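Local coordinates for CRISPR-associated protein, Cse1 family (Acidimicrobium ferrooxidans, PDB 4H3T), which probably serves as the large Cse1 subunit of the type I-E CRISPR surveillance complex Cascade, which recognises invading DNA in prokaryotic immunity, at residues L32-F36 with V60-A64; L215-P220 with V345-V349; P16-V20 with A161-V165. The protein carries 1 engineered substitution. The contacts are given in a common frame with arbitrary orientation. Numbering follows the deposited sequence.

Interaction 1 (L32-F36 with V60-A64); sequences LRDIF and VLALA
Two short pieces of helix cross, one in 32-37 and the other inside 52-68. Their local axes approach to 11.5 Å at a signed angle of -74°. The CA atoms of L32 and V60 lie 7.9 Å apart, those of F36 and A64 8.1 Å. V60 (chi1 t) comes first: its CG1 lies 3.4 Å from F36 CZ and 4.4 Å from I35 CG2, and its CG2 is 4.3 Å from L32 CD2. The edge of the F36 ring meets the V60 carbonyl, F36 CZ to V60 O 3.3 Å. That V60 oxygen already accepts the helical bond from A64 N (2.9 Å). L61 points away and packs on helix 210-217. L63 brings CD2 to 3.7 Å from L32 CD2 and CG to 3.8 Å from F36 CE2. A64 CB ends the interface 3.8 Å from F36 CE1. F36, at chi1 m, thus reaches a full turn of the second helix. No hydrogen bond joins the segments, so buried apolar packing holds this helix crossing.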
loop_
_atom_site.group_PDB
_atom_site.type_symbol
_atom_site.label_atom_id
_atom_site.label_comp_id
_atom_site.label_asym_id
_atom_site.label_seq_id
_atom_site.Cartn_x
_atom_site.Cartn_y
_atom_site.Cartn_z
ATOM N N LEU A 32 -7.495 -10.889 18.967
ATOM C CA LEU A 32 -6.171 -11.271 18.501
ATOM C C LEU A 32 -5.920 -12.771 18.717
ATOM O O LEU A 32 -5.319 -13.391 17.875
ATOM C CB LEU A 32 -5.052 -10.480 19.157
ATOM C CG LEU A 32 -4.927 -9.055 18.768
ATOM C CD1 LEU A 32 -4.100 -8.338 19.797
ATOM C CD2 LEU A 32 -4.299 -8.909 17.407
ATOM N N ARG A 33 -6.478 -13.364 19.761
ATOM C CA ARG A 33 -6.355 -14.778 19.994
ATOM C C ARG A 33 -7.043 -15.543 18.852
ATOM O O ARG A 33 -6.412 -16.409 18.247
ATOM C CB ARG A 33 -6.918 -15.169 21.379
ATOM C CG ARG A 33 -6.577 -16.610 21.710
ATOM C CD ARG A 33 -7.808 -17.431 21.956
ATOM N NE ARG A 33 -7.471 -18.807 22.340
ATOM C CZ ARG A 33 -8.197 -19.868 22.013
ATOM N NH1 ARG A 33 -9.298 -19.730 21.280
ATOM N NH2 ARG A 33 -7.816 -21.088 22.396
ATOM N N ASP A 34 -8.294 -15.202 18.538
ATOM C CA ASP A 34 -9.037 -15.865 17.457
ATOM C C ASP A 34 -8.480 -15.591 16.069
ATOM O O ASP A 34 -8.540 -16.463 15.228
ATOM C CB ASP A 34 -10.536 -15.493 17.499
ATOM C CG ASP A 34 -11.280 -16.346 18.513
ATOM O OD1 ASP A 34 -10.676 -17.320 19.022
ATOM O OD2 ASP A 34 -12.453 -16.024 18.822
ATOM N N ILE A 35 -7.891 -14.454 15.829
ATOM C CA ILE A 35 -7.340 -14.220 14.492
ATOM C C ILE A 35 -6.165 -15.240 14.198
ATOM O O ILE A 35 -5.999 -15.657 13.057
ATOM C CB ILE A 35 -6.977 -12.720 14.259
ATOM C CG1 ILE A 35 -7.232 -12.342 12.778
ATOM C CG2 ILE A 35 -5.601 -12.394 14.716
ATOM C CD1 ILE A 35 -6.920 -10.992 12.368
ATOM N N PHE A 36 -5.461 -15.711 15.220
ATOM C CA PHE A 36 -4.406 -16.704 15.071
ATOM C C PHE A 36 -4.992 -18.103 15.087
ATOM O O PHE A 36 -4.714 -18.890 14.204
ATOM C CB PHE A 36 -3.366 -16.528 16.201
ATOM C CG PHE A 36 -2.403 -15.451 15.800
ATOM C CD1 PHE A 36 -1.395 -15.715 14.893
ATOM C CD2 PHE A 36 -2.517 -14.164 16.312
ATOM C CE1 PHE A 36 -0.533 -14.730 14.500
ATOM C CE2 PHE A 36 -1.677 -13.151 15.872
ATOM C CZ PHE A 36 -0.669 -13.450 14.989
ATOM N N VAL A 60 -0.213 -7.753 13.386
ATOM C CA VAL A 60 -0.435 -9.197 13.480
ATOM C C VAL A 60 0.850 -9.978 13.098
ATOM O O VAL A 60 1.166 -10.973 13.758
ATOM C CB VAL A 60 -1.697 -9.662 12.685
ATOM C CG1 VAL A 60 -1.840 -11.169 12.686
ATOM C CG2 VAL A 60 -2.937 -9.074 13.342
ATOM N N LEU A 61 1.633 -9.497 12.176
ATOM C CA LEU A 61 2.915 -10.170 11.842
ATOM C C LEU A 61 3.935 -10.060 12.985
ATOM O O LEU A 61 4.647 -11.001 13.247
ATOM C CB LEU A 61 3.506 -9.548 10.596
ATOM C CG LEU A 61 2.819 -9.911 9.263
ATOM C CD1 LEU A 61 3.289 -8.954 8.136
ATOM C CD2 LEU A 61 3.051 -11.384 8.890
ATOM N N ALA A 62 4.036 -8.877 13.647
ATOM C CA ALA A 62 4.922 -8.747 14.793
ATOM C C ALA A 62 4.522 -9.755 15.858
ATOM O O ALA A 62 5.379 -10.364 16.505
ATOM C CB ALA A 62 4.857 -7.337 15.350
ATOM N N LEU A 63 3.216 -9.900 16.076
ATOM C CA LEU A 63 2.697 -10.874 17.074
ATOM C C LEU A 63 3.034 -12.333 16.648
ATOM O O LEU A 63 3.465 -13.134 17.483
ATOM C CB LEU A 63 1.212 -10.625 17.057
ATOM C CG LEU A 63 0.267 -10.893 18.191
ATOM C CD1 LEU A 63 0.961 -11.006 19.602
ATOM C CD2 LEU A 63 -0.780 -9.794 18.154
ATOM N N ALA A 64 2.924 -12.651 15.329
ATOM C CA ALA A 64 3.265 -13.989 14.816
ATOM C C ALA A 64 4.719 -14.356 15.089
ATOM O O ALA A 64 4.955 -15.449 15.603
ATOM C CB ALA A 64 2.977 -14.090 13.337
#

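Interaction 2 (L215-P220 with V345-V349); sequences LLNLVP and VLSFV
F348 covers the most area here. It projects from helix 344-350 with chi1 t and chi2 58°, into the bend where helix 210-217 gives way to an extended chain. L215 and L216 are helical. L218 (phi/psi -87/73) is the centre of an inverse gamma turn, with a weak bond from V219 N to N217 O, 3.0 Å. V219 and P220 then run extended. CA pairs set the register: L216 to V349 6.5 Å, N217 to V345 6.3 Å, V219 to F348 6.6 Å. The F348 ring has V219 CA over one face. Its edge meets L216 O, 3.5 Å from F348 CD2, and P220 CD lies 3.4 Å from F348 CE1. V219, chi1 t, sets CG2 4.0 Å from F348 CB. V345 takes chi1 p and places CG2 3.6 Å from L216 O and 3.7 Å from N217 OD1. L216 (m, t) brings CD2 to 4.4 Å from CG2 of V349 (chi1 t). The CA-to-CB bond of N217 (chi1 m) points away from 345-349, but its amide comes nearer; ND2 bonds to the carbonyls of T213 and P205, OD1 to H300. W77 and Y223 add edge-to-face partners for F348. No hydrogen bond crosses between the segments. The F348 ring packs into the inverse gamma turn and extended chain that follow helix 210-217, joining this to helix 344-350 in the Cse1 fold.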
loop_
_atom_site.group_PDB
_atom_site.type_symbol
_atom_site.label_atom_id
_atom_site.label_comp_id
_atom_site.label_asym_id
_atom_site.label_seq_id
_atom_site.Cartn_x
_atom_site.Cartn_y
_atom_site.Cartn_z
ATOM N N LEU A 215 2.009 -16.318 6.526
ATOM C CA LEU A 215 3.227 -17.073 6.179
ATOM C C LEU A 215 3.980 -16.501 4.959
ATOM O O LEU A 215 5.221 -16.476 4.993
ATOM C CB LEU A 215 2.903 -18.532 5.972
ATOM C CG LEU A 215 2.423 -19.269 7.276
ATOM C CD1 LEU A 215 2.105 -20.689 6.988
ATOM C CD2 LEU A 215 3.473 -19.231 8.373
ATOM N N LEU A 216 3.285 -16.007 3.930
ATOM C CA LEU A 216 3.939 -15.338 2.775
ATOM C C LEU A 216 4.710 -14.114 3.221
ATOM O O LEU A 216 5.649 -13.726 2.521
ATOM C CB LEU A 216 2.898 -14.933 1.713
ATOM C CG LEU A 216 2.236 -16.172 1.042
ATOM C CD1 LEU A 216 0.970 -15.785 0.244
ATOM C CD2 LEU A 216 3.215 -16.872 0.129
ATOM N N ASN A 217 4.289 -13.467 4.346
ATOM C CA ASN A 217 4.912 -12.252 4.866
ATOM C C ASN A 217 5.920 -12.505 5.993
ATOM O O ASN A 217 6.651 -11.558 6.369
ATOM C CB ASN A 217 3.839 -11.270 5.352
ATOM C CG ASN A 217 3.177 -10.561 4.237
ATOM O OD1 ASN A 217 3.702 -9.580 3.785
ATOM N ND2 ASN A 217 2.078 -11.083 3.710
ATOM N N LEU A 218 5.942 -13.722 6.539
ATOM C CA LEU A 218 6.841 -14.089 7.625
ATOM C C LEU A 218 8.148 -14.549 7.043
ATOM O O LEU A 218 8.542 -15.685 7.153
ATOM C CB LEU A 218 6.232 -15.116 8.558
ATOM C CG LEU A 218 5.130 -14.563 9.472
ATOM C CD1 LEU A 218 4.306 -15.738 10.007
ATOM C CD2 LEU A 218 5.697 -13.694 10.554
ATOM N N VAL A 219 8.893 -13.576 6.534
ATOM C CA VAL A 219 10.191 -13.842 5.976
ATOM C C VAL A 219 11.110 -14.413 7.116
ATOM O O VAL A 219 11.261 -13.754 8.185
ATOM C CB VAL A 219 10.822 -12.564 5.355
ATOM C CG1 VAL A 219 12.168 -12.894 4.714
ATOM C CG2 VAL A 219 9.879 -11.872 4.355
ATOM N N PRO A 220 11.772 -15.553 6.895
ATOM C CA PRO A 220 12.643 -16.075 7.949
ATOM C C PRO A 220 13.820 -15.134 8.248
ATOM O O PRO A 220 14.320 -14.450 7.340
ATOM C CB PRO A 220 13.089 -17.424 7.388
ATOM C CG PRO A 220 11.941 -17.868 6.589
ATOM C CD PRO A 220 11.584 -16.569 5.854
ATOM N N VAL A 345 9.953 -8.709 0.657
ATOM C CA VAL A 345 8.881 -9.739 0.708
ATOM C C VAL A 345 8.670 -10.369 -0.675
ATOM O O VAL A 345 8.387 -11.574 -0.780
ATOM C CB VAL A 345 7.551 -9.195 1.319
ATOM C CG1 VAL A 345 6.781 -8.270 0.393
ATOM C CG2 VAL A 345 6.687 -10.360 1.744
ATOM N N LEU A 346 8.862 -9.568 -1.749
ATOM C CA LEU A 346 8.714 -10.107 -3.082
ATOM C C LEU A 346 9.884 -11.042 -3.445
ATOM O O LEU A 346 9.669 -12.048 -4.129
ATOM C CB LEU A 346 8.569 -8.949 -4.077
ATOM C CG LEU A 346 7.282 -8.079 -3.875
ATOM C CD1 LEU A 346 7.202 -7.033 -5.006
ATOM C CD2 LEU A 346 6.044 -8.898 -3.833
ATOM N N SER A 347 11.102 -10.702 -3.017
ATOM C CA SER A 347 12.287 -11.565 -3.198
ATOM C C SER A 347 12.089 -12.838 -2.410
ATOM O O SER A 347 12.416 -13.888 -2.890
ATOM C CB SER A 347 13.533 -10.860 -2.694
ATOM O OG SER A 347 13.808 -9.645 -3.356
ATOM N N PHE A 348 11.453 -12.765 -1.212
ATOM C CA PHE A 348 11.183 -13.998 -0.497
ATOM C C PHE A 348 10.178 -14.881 -1.281
ATOM O O PHE A 348 10.437 -16.056 -1.525
ATOM C CB PHE A 348 10.624 -13.691 0.901
ATOM C CG PHE A 348 10.204 -14.927 1.621
ATOM C CD1 PHE A 348 11.115 -15.951 1.864
ATOM C CD2 PHE A 348 8.895 -15.086 2.063
ATOM C CE1 PHE A 348 10.739 -17.090 2.564
ATOM C CE2 PHE A 348 8.498 -16.261 2.704
ATOM C CZ PHE A 348 9.431 -17.252 2.964
ATOM N N VAL A 349 9.026 -14.291 -1.674
ATOM C CA VAL A 349 7.941 -15.021 -2.365
ATOM C C VAL A 349 8.449 -15.629 -3.730
ATOM O O VAL A 349 7.946 -16.663 -4.177
ATOM C CB VAL A 349 6.670 -14.123 -2.575
ATOM C CG1 VAL A 349 5.629 -14.808 -3.478
ATOM C CG2 VAL A 349 6.030 -13.825 -1.240
#

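Interaction 3 (P16-V20 with A161-V165); sequences PWLPV and ARWLV
This is a buried contact between the loop-to-strand entry at W17-P19 and helix 157-170, made of one hydrogen bond and a tryptophan-centred apolar patch. It joins the start of strand 18-22, the middle strand of a three-stranded antiparallel sheet, to that helix. The nearest CA atoms are those of W17 and R162, 7.4 Å apart. W17 has phi/psi -152/-8, and L18 to V20 follow in beta conformation. W17 and L18 both face V30 on strand 27-30, which makes a classic beta bulge. The bulge sits at the entry to the strand. R162 NH1 donates to W17 O at 2.9 Å with an N-H...O angle of 161°. The same NH1 forms a salt bridge with E29, so R162 ties the helix to the W17 backbone before strand 18-22 and to E29 on strand 27-30. The R162 side chain runs m, t, m from chi1 to chi3. R162 CD lies 3.8 Å from P19 CD, and P19 CG sits over one face of the guanidinium. W17 takes chi1 p and chi2 -72°. Its CA-to-CB bond points sideways, yet the indole reaches the helix. W17 CE3 lies 3.7 Å from A161 CB and 3.8 Å from R162 CG. W17 CH2 is 4.3 Å from V165 CG2; V165 has chi1 t. V165 CG2 and R162 CG meet the indole at its edge. A161 and V165, one helical turn apart, are linked by V165 N to A161 O at 3.2 Å. W17 NE1 bonds to the L12 carbonyl.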
loop_
_atom_site.group_PDB
_atom_site.type_symbol
_atom_site.label_atom_id
_atom_site.label_comp_id
_atom_site.label_asym_id
_atom_site.label_seq_id
_atom_site.Cartn_x
_atom_site.Cartn_y
_atom_site.Cartn_z
ATOM N N PRO A 16 -13.703 -8.854 20.647
ATOM C CA PRO A 16 -13.725 -8.738 19.165
ATOM C C PRO A 16 -13.437 -7.317 18.663
ATOM O O PRO A 16 -14.050 -6.371 19.115
ATOM C CB PRO A 16 -15.141 -9.212 18.783
ATOM C CG PRO A 16 -15.981 -9.072 20.018
ATOM C CD PRO A 16 -15.053 -9.119 21.214
ATOM N N TRP A 17 -12.438 -7.152 17.774
ATOM C CA TRP A 17 -12.189 -5.843 17.200
ATOM C C TRP A 17 -11.560 -5.852 15.797
ATOM O O TRP A 17 -11.426 -4.781 15.224
ATOM C CB TRP A 17 -11.296 -4.984 18.142
ATOM C CG TRP A 17 -9.933 -5.516 18.387
ATOM C CD1 TRP A 17 -9.595 -6.602 19.139
ATOM C CD2 TRP A 17 -8.712 -4.983 17.872
ATOM N NE1 TRP A 17 -8.244 -6.801 19.102
ATOM C CE2 TRP A 17 -7.662 -5.787 18.377
ATOM C CE3 TRP A 17 -8.388 -3.829 17.135
ATOM C CZ2 TRP A 17 -6.306 -5.487 18.150
ATOM C CZ3 TRP A 17 -7.052 -3.518 16.931
ATOM C CH2 TRP A 17 -6.021 -4.338 17.446
ATOM N N LEU A 18 -11.138 -7.011 15.285
ATOM C CA LEU A 18 -10.443 -7.148 13.995
ATOM C C LEU A 18 -11.423 -7.678 12.958
ATOM O O LEU A 18 -11.856 -8.812 13.058
ATOM C CB LEU A 18 -9.239 -8.088 14.161
ATOM C CG LEU A 18 -8.210 -7.582 15.164
ATOM C CD1 LEU A 18 -7.297 -8.652 15.551
ATOM C CD2 LEU A 18 -7.415 -6.415 14.617
ATOM N N PRO A 19 -11.859 -6.837 12.003
ATOM C CA PRO A 19 -12.883 -7.293 11.044
ATOM C C PRO A 19 -12.280 -8.215 9.993
ATOM O O PRO A 19 -11.285 -7.886 9.341
ATOM C CB PRO A 19 -13.423 -5.993 10.435
ATOM C CG PRO A 19 -12.472 -4.969 10.776
ATOM C CD PRO A 19 -11.461 -5.450 11.734
ATOM N N VAL A 20 -12.889 -9.358 9.835
ATOM C CA VAL A 20 -12.412 -10.362 8.893
ATOM C C VAL A 20 -13.568 -10.918 8.105
ATOM O O VAL A 20 -14.724 -10.792 8.490
ATOM C CB VAL A 20 -11.627 -11.505 9.588
ATOM C CG1 VAL A 20 -10.394 -10.972 10.279
ATOM C CG2 VAL A 20 -12.511 -12.263 10.564
ATOM N N ALA A 161 -9.505 1.247 19.043
ATOM C CA ALA A 161 -8.293 0.386 18.959
ATOM C C ALA A 161 -7.765 0.314 17.521
ATOM O O ALA A 161 -6.551 0.407 17.312
ATOM C CB ALA A 161 -8.587 -0.999 19.473
ATOM N N ARG A 162 -8.660 0.119 16.531
ATOM C CA ARG A 162 -8.240 0.050 15.136
ATOM C C ARG A 162 -7.599 1.365 14.699
ATOM O O ARG A 162 -6.509 1.355 14.120
ATOM C CB ARG A 162 -9.405 -0.259 14.225
ATOM C CG ARG A 162 -9.877 -1.675 14.335
ATOM C CD ARG A 162 -10.876 -2.031 13.266
ATOM N NE ARG A 162 -12.102 -1.249 13.280
ATOM C CZ ARG A 162 -13.259 -1.608 13.811
ATOM N NH1 ARG A 162 -13.352 -2.711 14.537
ATOM N NH2 ARG A 162 -14.318 -0.819 13.697
ATOM N N TRP A 163 -8.241 2.502 15.024
ATOM C CA TRP A 163 -7.691 3.780 14.629
ATOM C C TRP A 163 -6.415 4.163 15.371
ATOM O O TRP A 163 -5.586 4.916 14.820
ATOM C CB TRP A 163 -8.688 4.877 14.740
ATOM C CG TRP A 163 -9.760 4.764 13.709
ATOM C CD1 TRP A 163 -11.092 4.571 13.933
ATOM C CD2 TRP A 163 -9.611 4.922 12.305
ATOM N NE1 TRP A 163 -11.776 4.590 12.738
ATOM C CE2 TRP A 163 -10.884 4.691 11.721
ATOM C CE3 TRP A 163 -8.498 5.056 11.451
ATOM C CZ2 TRP A 163 -11.097 4.770 10.346
ATOM C CZ3 TRP A 163 -8.714 5.120 10.095
ATOM C CH2 TRP A 163 -9.998 4.931 9.556
ATOM N N LEU A 164 -6.256 3.660 16.590
ATOM C CA LEU A 164 -5.058 3.865 17.385
ATOM C C LEU A 164 -3.836 3.220 16.705
ATOM O O LEU A 164 -2.817 3.858 16.565
ATOM C CB LEU A 164 -5.291 3.284 18.775
ATOM C CG LEU A 164 -4.171 3.242 19.756
ATOM C CD1 LEU A 164 -3.668 4.650 20.059
ATOM C CD2 LEU A 164 -4.640 2.565 21.036
ATOM N N VAL A 165 -4.000 1.974 16.213
ATOM C CA VAL A 165 -2.998 1.241 15.508
ATOM C C VAL A 165 -2.677 1.961 14.218
ATOM O O VAL A 165 -1.515 2.187 13.896
ATOM C CB VAL A 165 -3.428 -0.219 15.270
ATOM C CG1 VAL A 165 -2.373 -0.940 14.392
ATOM C CG2 VAL A 165 -3.569 -0.957 16.609
#

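How the interactions relate
From the N terminus, 16-20 opens the first strand of the small antiparallel sheet. Helix 32-37 follows and meets 60-64, so interaction 1 closes a short loop. Interaction 3 closes later, when 161-165 returns to 16-20; its span encloses both segments of interaction 1. Interaction 2 comes after both in series, bringing 215-220 and 345-349 together across 124 residues. Interactions 1 and 3 have centres about 12 Å apart and share a core: L32 packs on W17 and L18, I35 on L18 and V20. L61 and A64 carry packing on to N217 and L218. Helix 52-68 thus connects interactions 1 and 2, while interactions 2 and 3 do not touch.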